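Local coordinates for protein acyl-coenzyme A oxidase (Caenorhabditis elegans, PDB 5K3H) that catalyses the first, FAD-dependent step of peroxisomal beta-oxidation, desaturating fatty acid-derived acyl-CoA side chains to (2E)-enoyl-CoA and passing the electrons to oxygen as hydrogen peroxide, at residues M206-G210 against K211-P215; K271-A274 against D275-I279; I348-A351 against Y352-F356; N508-F511 against G512-N516; R540-I543 against V544-A548. All coordinates share one frame; numbering follows the deposited sequence.

Contact 1. Residues M206-G210 against K211-P215; sequences MYIKG and KNFGP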
# COMPACT_ATOMS: atom_id res chain seq x y z
N MET B 206 19.63 16.71 29.09
CA MET B 206 20.68 17.55 29.65
C MET B 206 20.83 17.33 31.16
O MET B 206 19.91 17.59 31.94
CB MET B 206 20.43 19.04 29.36
CG MET B 206 21.62 19.91 29.75
SD MET B 206 21.54 21.59 29.12
CE MET B 206 20.12 22.23 30.04
N TYR B 207 22.03 16.94 31.57
CA TYR B 207 22.35 16.69 32.96
C TYR B 207 23.34 17.74 33.46
O TYR B 207 24.32 18.06 32.78
CB TYR B 207 22.94 15.29 33.12
CG TYR B 207 21.92 14.16 33.07
CD1 TYR B 207 21.41 13.72 31.85
CD2 TYR B 207 21.48 13.53 34.23
CE1 TYR B 207 20.50 12.67 31.79
CE2 TYR B 207 20.56 12.47 34.18
CZ TYR B 207 20.09 12.06 32.96
OH TYR B 207 19.19 11.04 32.91
N ILE B 208 23.04 18.32 34.63
CA ILE B 208 23.96 19.23 35.31
C ILE B 208 24.04 18.82 36.77
O ILE B 208 23.01 18.79 37.46
CB ILE B 208 23.53 20.70 35.18
CG1 ILE B 208 23.22 21.06 33.73
CG2 ILE B 208 24.61 21.62 35.77
CD1 ILE B 208 22.63 22.44 33.60
N LYS B 209 25.25 18.56 37.24
CA LYS B 209 25.44 18.12 38.62
C LYS B 209 24.59 16.89 38.91
O LYS B 209 24.13 16.69 40.03
CB LYS B 209 25.10 19.24 39.62
CG LYS B 209 25.95 20.52 39.59
CD LYS B 209 25.47 21.45 40.73
CE LYS B 209 26.26 22.72 40.91
NZ LYS B 209 25.74 23.83 40.06
N GLY B 210 24.37 16.06 37.90
CA GLY B 210 23.64 14.81 38.04
C GLY B 210 22.13 14.93 37.98
O GLY B 210 21.44 13.90 37.95
N LYS B 211 21.59 16.14 37.82
CA LYS B 211 20.15 16.32 37.69
C LYS B 211 19.80 16.37 36.22
O LYS B 211 20.46 17.06 35.44
CB LYS B 211 19.68 17.62 38.36
CG LYS B 211 18.19 17.87 38.11
CD LYS B 211 17.59 19.11 38.78
CE LYS B 211 16.20 19.39 38.17
NZ LYS B 211 15.38 20.39 38.91
N ASN B 212 18.73 15.66 35.85
CA ASN B 212 18.22 15.60 34.48
C ASN B 212 17.25 16.75 34.24
O ASN B 212 16.20 16.83 34.89
CB ASN B 212 17.53 14.25 34.24
CG ASN B 212 17.08 14.06 32.78
OD1 ASN B 212 17.26 14.93 31.94
ND2 ASN B 212 16.51 12.90 32.49
N PHE B 213 17.60 17.64 33.31
CA PHE B 213 16.78 18.78 32.94
C PHE B 213 15.92 18.52 31.70
O PHE B 213 15.27 19.45 31.21
CB PHE B 213 17.68 20.01 32.72
CG PHE B 213 18.23 20.58 34.00
CD1 PHE B 213 19.39 20.05 34.58
CD2 PHE B 213 17.59 21.62 34.64
CE1 PHE B 213 19.88 20.55 35.75
CE2 PHE B 213 18.08 22.13 35.83
CZ PHE B 213 19.23 21.60 36.39
N GLY B 214 15.91 17.30 31.18
CA GLY B 214 15.04 16.98 30.07
C GLY B 214 15.68 17.27 28.73
O GLY B 214 16.83 17.72 28.64
N PRO B 215 14.92 17.04 27.65
CA PRO B 215 15.49 17.18 26.30
C PRO B 215 15.74 18.64 25.95
O PRO B 215 14.88 19.51 26.15
CB PRO B 215 14.42 16.55 25.39
CG PRO B 215 13.19 16.61 26.16
CD PRO B 215 13.56 16.49 27.62
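Phe213 N gives a nearly straight hydrogen bond to Met206 O at 2.7 Å, and Met206 N in turn reaches Gly214 O at 3.0 Å. Toward the turn, Ile208 and Lys211 form a hydrogen-bonded antiparallel pair: Ile208 N donates to Lys211 O in the carbonyl plane, whereas Lys211 N meets Ile208 O from well above its plane. Asn212 OD1 accepts from Gly214 N at 2.8 Å in an Asx turn, which holds the Asn212 side-chain amide against the backbone. This ladder is the tip of the beta hairpin made by strands 199-208 and 211-221, closed by a type I' turn from Ile208 to Lys211. In the non-hydrogen-bonded pair, Asn212 CG anti to the backbone N (chi1 -175°) lays the amide across the Tyr207 ring, planes 19° apart, with Asn212 CB over the ring face, 3.9 Å from its centroid. With a serine in place of Tyr207, the Asn212 CB and amide would probably lose the flat surface they rest on. On the face that carries Ile208, its CB packs on Phe213 CE1 at 3.7 Å, the side chains crossing at about a right angle. Met206 and Ile208 also touch Val272 of strand 271-272.

Contact 2. Residues K271-A274 against D275-I279; sequences KVEA and DGTYI
Two carboxylates of the same turn, Glu273 and Asp275, come unusually near each other, with Glu273 OE1 4.1 Å from Asp275 OD1. A water sits between them, donating to Glu273 OE1 at 2.8 Å and more weakly to Asp275 OD2, and probably eases the repulsion. Asp275 OD1 turns to its own segment: it accepts from Thr277 N in an Asx turn, met from above the carboxylate plane. Its CG stands between the backbone N and the carbonyl carbon (chi1 66°), which curls the carboxylate back over the chain toward Thr277. These residues form the turn end of a small two-stranded beta hairpin, 271-272 against 278-279, whose type I turn from Glu273 to Gly276 is closed by Gly276 N to Glu273 O at 2.7 Å. Glu273 N bonds to Thr277 O, and Lys271 and Ile279 exchange two backbone bonds, each with an N-H...O angle of 170°. Beside the strands, the aliphatic part and carboxyl carbon of Glu273 cross Ile279 CD1 obliquely, Glu273 CD to Ile279 CD1 being 3.6 Å. On the face that carries Val272 and Tyr278, Val272 CG2 meets the edge of the Tyr278 ring at CD1, 3.6 Å away, while Tyr278 OH is hydrogen-bonded to His216 NE2.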
# COMPACT_ATOMS: atom_id res chain seq x y z
N LYS B 271 18.87 29.14 29.19
CA LYS B 271 20.26 29.48 29.41
C LYS B 271 20.89 28.52 30.40
O LYS B 271 20.24 28.07 31.36
CB LYS B 271 20.46 30.94 29.91
CG LYS B 271 20.31 32.01 28.82
CD LYS B 271 18.86 32.22 28.37
CE LYS B 271 18.77 33.27 27.26
NZ LYS B 271 17.35 33.56 26.89
N VAL B 272 22.16 28.18 30.15
CA VAL B 272 23.03 27.53 31.12
C VAL B 272 24.30 28.36 31.18
O VAL B 272 25.02 28.47 30.18
CB VAL B 272 23.34 26.06 30.75
CG1 VAL B 272 24.48 25.51 31.59
CG2 VAL B 272 22.10 25.20 30.92
N GLU B 273 24.57 28.94 32.35
CA GLU B 273 25.73 29.81 32.54
C GLU B 273 26.96 28.95 32.75
O GLU B 273 26.88 27.73 32.93
CB GLU B 273 25.49 30.79 33.68
CG GLU B 273 24.13 31.47 33.51
CD GLU B 273 23.88 32.62 34.46
OE1 GLU B 273 24.08 32.44 35.68
OE2 GLU B 273 23.46 33.71 33.99
N ALA B 274 28.14 29.59 32.66
CA ALA B 274 29.41 28.88 32.81
C ALA B 274 29.49 28.08 34.10
O ALA B 274 30.07 26.99 34.13
CB ALA B 274 30.57 29.86 32.74
N ASP B 275 28.92 28.61 35.19
CA ASP B 275 28.89 27.87 36.44
C ASP B 275 27.89 26.71 36.43
O ASP B 275 27.75 26.03 37.46
CB ASP B 275 28.70 28.83 37.63
CG ASP B 275 27.37 29.52 37.64
OD1 ASP B 275 26.50 29.26 36.78
OD2 ASP B 275 27.20 30.35 38.55
N GLY B 276 27.14 26.51 35.34
CA GLY B 276 26.10 25.51 35.31
C GLY B 276 24.72 25.96 35.73
O GLY B 276 23.81 25.12 35.75
N THR B 277 24.55 27.23 36.10
CA THR B 277 23.25 27.71 36.53
C THR B 277 22.28 27.68 35.35
O THR B 277 22.61 28.14 34.26
CB THR B 277 23.36 29.14 37.07
OG1 THR B 277 24.40 29.20 38.06
CG2 THR B 277 22.03 29.61 37.67
N TYR B 278 21.09 27.14 35.60
CA TYR B 278 20.04 26.94 34.59
C TYR B 278 18.93 27.96 34.78
O TYR B 278 18.33 28.05 35.86
CB TYR B 278 19.46 25.53 34.71
CG TYR B 278 18.42 25.17 33.69
CD1 TYR B 278 18.79 24.82 32.41
CD2 TYR B 278 17.07 25.15 34.02
CE1 TYR B 278 17.85 24.46 31.49
CE2 TYR B 278 16.09 24.78 33.08
CZ TYR B 278 16.49 24.44 31.81
OH TYR B 278 15.56 24.08 30.83
N ILE B 279 18.64 28.72 33.72
CA ILE B 279 17.56 29.71 33.74
C ILE B 279 16.62 29.39 32.59
O ILE B 279 17.03 29.41 31.42
CB ILE B 279 18.08 31.16 33.63
CG1 ILE B 279 19.08 31.48 34.74
CG2 ILE B 279 16.93 32.14 33.70
CD1 ILE B 279 20.53 31.45 34.29
O HOH W 1 26.68 32.47 36.77

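Contact 3. Residues I348-A351 against Y352-F356; sequences IARA and YAFQF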
# COMPACT_ATOMS: atom_id res chain seq x y z
N ILE B 348 -10.44 12.65 -5.77
CA ILE B 348 -10.24 14.00 -6.27
C ILE B 348 -10.80 14.98 -5.26
O ILE B 348 -10.13 15.95 -4.88
CB ILE B 348 -10.90 14.19 -7.65
CG1 ILE B 348 -10.37 13.12 -8.62
CG2 ILE B 348 -10.63 15.62 -8.14
CD1 ILE B 348 -11.01 13.12 -10.03
N ALA B 349 -12.00 14.69 -4.75
CA ALA B 349 -12.63 15.53 -3.73
C ALA B 349 -11.73 15.68 -2.52
O ALA B 349 -11.52 16.79 -2.04
CB ALA B 349 -13.99 14.95 -3.33
N ARG B 350 -11.19 14.56 -2.02
CA ARG B 350 -10.30 14.61 -0.85
C ARG B 350 -9.06 15.45 -1.11
O ARG B 350 -8.53 16.07 -0.19
CB ARG B 350 -9.86 13.20 -0.42
CG ARG B 350 -10.91 12.37 0.23
CD ARG B 350 -10.41 10.98 0.68
NE ARG B 350 -11.47 10.33 1.43
CZ ARG B 350 -11.42 9.12 2.00
NH1 ARG B 350 -10.33 8.36 1.94
NH2 ARG B 350 -12.50 8.68 2.65
N ALA B 351 -8.50 15.41 -2.33
CA ALA B 351 -7.28 16.20 -2.59
C ALA B 351 -7.55 17.70 -2.46
O ALA B 351 -6.81 18.41 -1.77
CB ALA B 351 -6.70 15.88 -3.97
N TYR B 352 -8.64 18.18 -3.07
CA TYR B 352 -9.08 19.56 -2.87
C TYR B 352 -9.43 19.81 -1.41
O TYR B 352 -9.09 20.85 -0.84
CB TYR B 352 -10.29 19.87 -3.76
CG TYR B 352 -9.94 20.25 -5.19
CD1 TYR B 352 -9.72 19.27 -6.16
CD2 TYR B 352 -9.85 21.59 -5.58
CE1 TYR B 352 -9.40 19.61 -7.47
CE2 TYR B 352 -9.55 21.92 -6.87
CZ TYR B 352 -9.32 20.93 -7.82
OH TYR B 352 -9.00 21.26 -9.13
N ALA B 353 -10.11 18.85 -0.77
CA ALA B 353 -10.48 19.04 0.63
C ALA B 353 -9.25 19.20 1.51
O ALA B 353 -9.24 20.03 2.42
CB ALA B 353 -11.32 17.86 1.13
N PHE B 354 -8.19 18.43 1.25
CA PHE B 354 -6.98 18.56 2.05
C PHE B 354 -6.28 19.88 1.78
O PHE B 354 -5.80 20.53 2.71
CB PHE B 354 -6.02 17.41 1.75
CG PHE B 354 -6.56 16.05 2.09
CD1 PHE B 354 -7.63 15.89 2.97
CD2 PHE B 354 -6.02 14.91 1.49
CE1 PHE B 354 -8.13 14.62 3.26
CE2 PHE B 354 -6.52 13.66 1.79
CZ PHE B 354 -7.56 13.51 2.68
N GLN B 355 -6.22 20.30 0.51
CA GLN B 355 -5.58 21.57 0.17
C GLN B 355 -6.29 22.73 0.86
O GLN B 355 -5.65 23.66 1.35
CB GLN B 355 -5.58 21.75 -1.36
CG GLN B 355 -4.88 23.02 -1.87
CD GLN B 355 -3.34 22.90 -1.83
OE1 GLN B 355 -2.78 21.97 -1.22
NE2 GLN B 355 -2.65 23.84 -2.48
N PHE B 356 -7.61 22.69 0.91
CA PHE B 356 -8.36 23.76 1.55
C PHE B 356 -8.24 23.71 3.07
O PHE B 356 -8.23 24.76 3.71
CB PHE B 356 -9.82 23.71 1.09
CG PHE B 356 -9.99 23.94 -0.38
CD1 PHE B 356 -9.06 24.71 -1.09
CD2 PHE B 356 -11.06 23.38 -1.08
CE1 PHE B 356 -9.18 24.91 -2.47
CE2 PHE B 356 -11.20 23.59 -2.44
CZ PHE B 356 -10.27 24.36 -3.14
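This is an intrahelical contact between successive turns of helix 338-367, a long helix, buried here, of the C-alpha1 region in the acyl-CoA oxidase fold. All four i to i+4 backbone bonds are made: Tyr352 N to Ile348 O at 3.2 Å, Ala353 N to Ala349 O, Phe354 N to Arg350 O, and Gln355 N to Ala351 O. Side chains spaced four residues apart then line up along the helix. Ile348 CG2 lies 4.2 Å from Tyr352 CE1, and Ile348 O sits at the edge of that tyrosine ring, in its plane. Tyr352 carries its hydroxyl to Leu614 O and meets Trp618 edge-to-face. Arg350 stretches away from the helix, extended from CG to NE, and makes salt bridges through NE to Glu574 and through NH1 to Glu400; two carboxylates probably offset its charge. The Arg350 side chain is about 6 Å from that of His396, which belongs to the ATP site shared between the subunits. Phe354 lies over its own helix: with its CG anti to the carbonyl carbon (chi1 -62°), the ring has Arg350 O over one face, 3.0 Å from Phe354 CG, and Arg350 CB stands over the ring, 4.3 Å from the centroid and 3.9 Å from Phe354 CZ.

Contact 4. Residues N508-F511 against G512-N516; sequences NKFF and GLMEN
Gly512 N donates to Asn508 O at 2.6 Å, the shortest bond of this last stretch of helix 489-515. Leu513 N to Lys509 O and Glu515 N to Phe511 O continue the i to i+4 series, while Met514 N to Phe510 O is weak at 3.3 Å. The side chains of the same two residues meet in a Met-aromatic contact. Met514 CE stands over one face of the Phe510 ring, 3.9 Å from its centroid, with SD lying obliquely 4.6 Å from the same centroid. The bend at the end of the methionine chain (chi3 -71°) turns CE back toward the ring, and the same methyl touches the edge of Phe511 at CD1, 4.1 Å away. An alanine in place of Phe510 would remove the ring face under Met514 CE and is likely to leave that thioether end less constrained. Leu513 CG and CD1 lie against Lys509 O. Phe510 also meets Trp524 edge-to-face and packs on Ala523 of helix 520-553 and Val449 of helix 437-456; Phe511 touches Val449 as well. Lys509 bonds through NZ to Lys526 O of helix 520-553 and packs on Tyr601 of the second subunit.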
# COMPACT_ATOMS: atom_id res chain seq x y z
N ASN B 508 -17.04 8.58 28.21
CA ASN B 508 -17.77 7.93 29.30
C ASN B 508 -17.31 6.50 29.52
O ASN B 508 -17.36 6.01 30.65
CB ASN B 508 -19.27 7.96 29.03
CG ASN B 508 -19.86 9.31 29.30
OD1 ASN B 508 -19.32 10.06 30.12
ND2 ASN B 508 -20.97 9.63 28.65
N LYS B 509 -16.85 5.82 28.46
CA LYS B 509 -16.25 4.49 28.67
C LYS B 509 -15.01 4.60 29.55
O LYS B 509 -14.82 3.83 30.49
CB LYS B 509 -15.92 3.83 27.34
CG LYS B 509 -15.21 2.48 27.52
CD LYS B 509 -14.78 1.84 26.20
CE LYS B 509 -14.22 0.43 26.43
NZ LYS B 509 -13.89 -0.25 25.13
N PHE B 510 -14.14 5.57 29.23
CA PHE B 510 -12.96 5.84 30.04
C PHE B 510 -13.35 6.25 31.47
O PHE B 510 -12.88 5.65 32.44
CB PHE B 510 -12.12 6.91 29.33
CG PHE B 510 -10.96 7.43 30.12
CD1 PHE B 510 -10.01 6.56 30.64
CD2 PHE B 510 -10.81 8.79 30.33
CE1 PHE B 510 -8.92 7.05 31.35
CE2 PHE B 510 -9.74 9.27 31.03
CZ PHE B 510 -8.80 8.41 31.55
N PHE B 511 -14.21 7.26 31.60
CA PHE B 511 -14.67 7.69 32.91
C PHE B 511 -15.33 6.53 33.67
O PHE B 511 -15.07 6.33 34.86
CB PHE B 511 -15.68 8.82 32.79
CG PHE B 511 -15.16 10.07 32.11
CD1 PHE B 511 -13.83 10.45 32.25
CD2 PHE B 511 -16.00 10.85 31.33
CE1 PHE B 511 -13.36 11.60 31.62
CE2 PHE B 511 -15.55 12.00 30.70
CZ PHE B 511 -14.22 12.38 30.85
N GLY B 512 -16.17 5.75 32.99
CA GLY B 512 -16.90 4.71 33.69
C GLY B 512 -16.00 3.65 34.30
O GLY B 512 -16.24 3.21 35.43
N LEU B 513 -14.96 3.24 33.58
CA LEU B 513 -14.02 2.24 34.09
C LEU B 513 -13.27 2.74 35.31
O LEU B 513 -13.00 1.98 36.24
CB LEU B 513 -13.04 1.81 33.00
CG LEU B 513 -13.62 0.90 31.92
CD1 LEU B 513 -12.68 0.81 30.72
CD2 LEU B 513 -13.92 -0.47 32.45
N MET B 514 -12.91 4.03 35.34
CA MET B 514 -12.29 4.57 36.53
C MET B 514 -13.27 4.58 37.70
O MET B 514 -12.93 4.16 38.82
CB MET B 514 -11.73 5.97 36.27
CG MET B 514 -10.50 6.02 35.35
SD MET B 514 -9.72 7.64 35.40
CE MET B 514 -10.90 8.63 34.51
N GLU B 515 -14.50 5.03 37.45
CA GLU B 515 -15.54 5.04 38.48
C GLU B 515 -15.76 3.66 39.08
O GLU B 515 -16.22 3.56 40.23
CB GLU B 515 -16.85 5.59 37.90
CG GLU B 515 -16.85 7.13 37.72
CD GLU B 515 -17.94 7.63 36.77
OE1 GLU B 515 -18.93 6.89 36.55
OE2 GLU B 515 -17.79 8.77 36.25
N ASN B 516 -15.48 2.59 38.33
CA ASN B 516 -15.52 1.24 38.88
C ASN B 516 -14.16 0.78 39.38
O ASN B 516 -13.95 -0.43 39.55
CB ASN B 516 -16.08 0.25 37.85
CG ASN B 516 -17.53 0.51 37.55
OD1 ASN B 516 -18.13 1.44 38.11
ND2 ASN B 516 -18.12 -0.32 36.69

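Contact 5. Residues R540-I543 against V544-A548; sequences RLFI and VEAFA
Val544 N, Glu545 N, Ala546 N and Phe547 N each donate to the carbonyl four residues back, from Arg540 O to Ile543 O, in regular alpha-helical bonds; Ala546 N to Phe542 O is 2.9 Å. Among side chains the polar-on-apolar meeting of Leu541 and Glu545 comes first: they cross obliquely, Glu545 OE2 lying 3.5 Å from Leu541 CD1 and Glu545 CG 3.9 Å from the same methyl. Leu541 CG stands anti to the backbone N (chi1 160°), which brings its branches forward to the carboxylate. Glu545 OE2 has a weak hydrogen bond to Gln496 NE2. Likewise a methyl on an oxygen, Val544 CG2 turns against Arg540 O at 3.4 Å. The apolar contacts are looser, Phe542 CE2 coming within 4.4 Å of Ala546 CB. As to charges, Arg540 NH2 is held by salt bridges to Glu574 and Asp577, its side chain about 5 Å from that of Arg536 and about 7 Å from that of Tyr581, both of the ATP site shared between subunits. This stretch of helix 520-553 is surrounded by four helices: Ile543 and Phe547 rest on Ala353 of helix 338-367, Val544 and Phe547 on helix 557-577, Phe542 and Ile543 on helix 382-408, and Leu541 and Glu545 on helix 489-515.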
# COMPACT_ATOMS: atom_id res chain seq x y z
N ARG B 540 -12.16 14.51 10.52
CA ARG B 540 -12.92 14.49 9.27
C ARG B 540 -14.00 15.57 9.25
O ARG B 540 -14.27 16.16 8.19
CB ARG B 540 -13.51 13.09 9.03
CG ARG B 540 -12.43 12.03 8.86
CD ARG B 540 -12.94 10.60 8.82
NE ARG B 540 -13.58 10.27 7.55
CZ ARG B 540 -13.96 9.04 7.21
NH1 ARG B 540 -13.76 8.03 8.03
NH2 ARG B 540 -14.53 8.82 6.04
N LEU B 541 -14.64 15.83 10.39
CA LEU B 541 -15.63 16.91 10.43
C LEU B 541 -14.99 18.26 10.10
O LEU B 541 -15.56 19.05 9.34
CB LEU B 541 -16.30 16.95 11.80
CG LEU B 541 -16.99 18.26 12.18
CD1 LEU B 541 -18.21 18.53 11.29
CD2 LEU B 541 -17.37 18.22 13.66
N PHE B 542 -13.80 18.53 10.66
CA PHE B 542 -13.09 19.77 10.35
C PHE B 542 -12.81 19.89 8.86
O PHE B 542 -12.98 20.96 8.28
CB PHE B 542 -11.76 19.85 11.10
CG PHE B 542 -10.97 21.09 10.75
CD1 PHE B 542 -11.27 22.30 11.35
CD2 PHE B 542 -9.98 21.05 9.77
CE1 PHE B 542 -10.56 23.44 11.02
CE2 PHE B 542 -9.27 22.19 9.44
CZ PHE B 542 -9.55 23.38 10.06
N ILE B 543 -12.36 18.81 8.23
CA ILE B 543 -12.01 18.86 6.82
C ILE B 543 -13.23 19.21 5.97
O ILE B 543 -13.15 20.07 5.08
CB ILE B 543 -11.38 17.51 6.40
CG1 ILE B 543 -10.03 17.30 7.10
CG2 ILE B 543 -11.21 17.43 4.88
CD1 ILE B 543 -9.54 15.87 7.11
N VAL B 544 -14.38 18.60 6.25
CA VAL B 544 -15.62 18.93 5.54
C VAL B 544 -15.97 20.41 5.73
O VAL B 544 -16.38 21.08 4.78
CB VAL B 544 -16.77 18.03 6.01
CG1 VAL B 544 -18.08 18.52 5.41
CG2 VAL B 544 -16.49 16.57 5.69
N GLU B 545 -15.87 20.92 6.96
CA GLU B 545 -16.27 22.31 7.20
C GLU B 545 -15.34 23.29 6.48
O GLU B 545 -15.79 24.34 5.99
CB GLU B 545 -16.30 22.62 8.70
CG GLU B 545 -17.40 21.91 9.47
CD GLU B 545 -17.64 22.50 10.85
OE1 GLU B 545 -18.16 23.64 10.95
OE2 GLU B 545 -17.34 21.83 11.85
N ALA B 546 -14.03 23.00 6.44
CA ALA B 546 -13.12 23.89 5.72
C ALA B 546 -13.40 23.86 4.22
O ALA B 546 -13.39 24.90 3.56
CB ALA B 546 -11.67 23.50 6.01
N PHE B 547 -13.71 22.68 3.68
CA PHE B 547 -14.09 22.59 2.28
C PHE B 547 -15.35 23.40 2.00
O PHE B 547 -15.41 24.17 1.03
CB PHE B 547 -14.27 21.11 1.91
CG PHE B 547 -14.26 20.84 0.43
CD1 PHE B 547 -14.21 21.87 -0.50
CD2 PHE B 547 -14.40 19.54 -0.04
CE1 PHE B 547 -14.23 21.60 -1.87
CE2 PHE B 547 -14.43 19.27 -1.40
CZ PHE B 547 -14.35 20.29 -2.31
N ALA B 548 -16.39 23.23 2.84
CA ALA B 548 -17.62 23.99 2.65
C ALA B 548 -17.38 25.49 2.80
O ALA B 548 -17.91 26.29 2.02
CB ALA B 548 -18.68 23.52 3.65

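Overall arrangement
Contacts 1 and 2 are two adjacent, partly buried hairpins of the beta region, about 12 Å apart between centres; they touch through Met206 and Phe213, which pack on Tyr278. They lie far from the three helical contacts, whose centres are at least 37 Å away. Contacts 3 and 5 are buried neighbours on helices 338-367 and 520-553, meeting through Ala353 and Phe356 against Phe547, while Arg350 and Arg540 share Glu574. Contact 4, at the surface end of helix 489-515, precedes contact 5 in the chain, yet their nearest atoms are about 17 Å apart. Backbone ladders and Asx turns hold the hairpins; the buried helices send arginines to carboxylates of other helices, and an aromatic-thioether cluster marks the outer one.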